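Ripening-associated protein (Musa acuminata, PDB 4PIT) is a banana lectin of the jacalin-related family that binds mannose-containing glycans such as dimannose. Local coordinates at residues L114-A118 and G119-G123. The protein carries 1 engineered substitution. Residues are numbered along the deposited sequence; the frame is centred on the assembly and turned at random.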
loop_
_atom_site.group_PDB
_atom_site.type_symbol
_atom_site.label_atom_id
_atom_site.label_comp_id
_atom_site.label_asym_id
_atom_site.label_seq_id
_atom_site.Cartn_x
_atom_site.Cartn_y
_atom_site.Cartn_z
ATOM N N LEU B 114 2.848 3.696 1.810
ATOM C CA LEU B 114 3.071 2.287 1.855
ATOM C C LEU B 114 4.078 1.925 2.928
ATOM O O LEU B 114 5.261 1.716 2.634
ATOM C CB LEU B 114 3.481 1.720 0.478
ATOM C CG LEU B 114 3.656 0.221 0.433
ATOM C CD1 LEU B 114 2.304 -0.497 0.559
ATOM C CD2 LEU B 114 4.375 -0.180 -0.851
ATOM N N PRO B 115 3.634 1.843 4.201
ATOM C CA PRO B 115 4.518 1.296 5.236
ATOM C C PRO B 115 4.579 -0.218 5.065
ATOM O O PRO B 115 3.570 -0.818 4.733
ATOM C CB PRO B 115 3.842 1.707 6.548
ATOM C CG PRO B 115 2.498 2.130 6.210
ATOM C CD PRO B 115 2.266 2.069 4.726
ATOM N N ILE B 116 5.758 -0.822 5.167
ATOM C CA ILE B 116 5.903 -2.266 4.986
ATOM C C ILE B 116 6.382 -2.834 6.326
ATOM O O ILE B 116 7.556 -2.696 6.685
ATOM C CB ILE B 116 6.810 -2.671 3.791
ATOM C CG1 ILE B 116 6.383 -1.983 2.459
ATOM C CG2 ILE B 116 6.789 -4.213 3.608
ATOM C CD1 ILE B 116 7.385 -2.067 1.400
ATOM N N ALA B 117 5.466 -3.429 7.084
ATOM C CA ALA B 117 5.796 -4.005 8.387
ATOM C C ALA B 117 6.734 -5.206 8.232
ATOM O O ALA B 117 7.602 -5.434 9.087
ATOM C CB ALA B 117 4.531 -4.418 9.126
ATOM N N ALA B 118 6.540 -5.998 7.176
ATOM C CA ALA B 118 7.405 -7.143 6.875
ATOM C C ALA B 118 7.514 -7.290 5.376
ATOM O O ALA B 118 6.530 -7.501 4.676
ATOM C CB ALA B 118 6.861 -8.422 7.520
ATOM N N GLY B 119 8.715 -7.051 4.878
ATOM C CA GLY B 119 9.000 -7.166 3.459
ATOM C C GLY B 119 9.819 -6.009 2.958
ATOM O O GLY B 119 10.164 -5.092 3.703
ATOM N N LYS B 120 10.088 -6.027 1.663
ATOM C CA LYS B 120 10.870 -4.971 1.039
ATOM C C LYS B 120 10.468 -4.855 -0.430
ATOM O O LYS B 120 9.829 -5.758 -0.987
ATOM C CB LYS B 120 12.380 -5.262 1.152
ATOM C CG LYS B 120 12.832 -6.528 0.387
ATOM C CD LYS B 120 14.360 -6.698 0.568
ATOM C CE LYS B 120 14.752 -8.136 0.364
ATOM N NZ LYS B 120 15.092 -8.395 -1.054
ATOM N N ILE B 121 10.822 -3.712 -1.017
ATOM C CA ILE B 121 10.538 -3.457 -2.429
ATOM C C ILE B 121 11.560 -4.156 -3.276
ATOM O O ILE B 121 12.778 -4.001 -3.042
ATOM C CB ILE B 121 10.525 -1.934 -2.675
ATOM C CG1 ILE B 121 9.264 -1.365 -1.971
ATOM C CG2 ILE B 121 10.546 -1.609 -4.185
ATOM C CD1 ILE B 121 9.333 0.151 -1.766
ATOM N N SER B 122 11.087 -4.885 -4.306
ATOM C CA SER B 122 12.021 -5.605 -5.166
ATOM C C SER B 122 11.971 -5.197 -6.642
ATOM O O SER B 122 12.713 -5.773 -7.450
ATOM C CB SER B 122 11.749 -7.101 -5.064
ATOM O OG SER B 122 10.409 -7.377 -5.435
ATOM N N GLY B 123 11.121 -4.238 -7.011
ATOM C CA GLY B 123 11.021 -3.794 -8.387
ATOM C C GLY B 123 9.944 -2.730 -8.473
ATOM O O GLY B 123 9.201 -2.487 -7.513
HETATM O O HOH W 1 9.821 -4.363 6.292
#
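Ile116 meets Ile121 across a sharp bend in the chain. The tip of one meets the shaft of the other: Ile116 CD1 lies 3.9 Å from Ile121 CG1. They cross at about a right angle, which limits the contact to this one apolar spot. The second branch of Ile116 has a different partner. Its CG2 is anti to the backbone N and rests against the backbone of Gly119, 3.5 Å from Gly119 O. CG1 is thereby anti to the carbonyl carbon (chi1 -52°), and it carries CD1 on to Ile121.

No direct hydrogen bond joins the two arms of the bend. Water 1 links them instead. It donates to Ile116 O at 2.8 Å and to Gly119 O at 2.7 Å, so it satisfies two carbonyls that the turn brings close together. Gly119 is buried, and its backbone angles (phi 136°, psi -178°) are ones that call for glycine. With no side chain, Gly119 lets Ile116 CG2 lie close to its carbonyl.

Strand 134-140 packs against both isoleucines: Ile116 touches Leu139 and Ile121 touches Val137. The side chain of Lys120 sets off away from residues 114-118, and its NZ forms a salt bridge with Glu140 OE2 of that strand. The backbones of Ile116 and Ala118 pair in an antiparallel ladder with a strand of the second subunit, so the sheet continues across the dimer interface.

The bend takes the chain from strand 110-116, the outermost strand, within its own chain, of one four-stranded sheet, into strand 118-128 of another. Such a corner between sheets belongs to the three-sheet beta-prism fold of jacalin-related lectins.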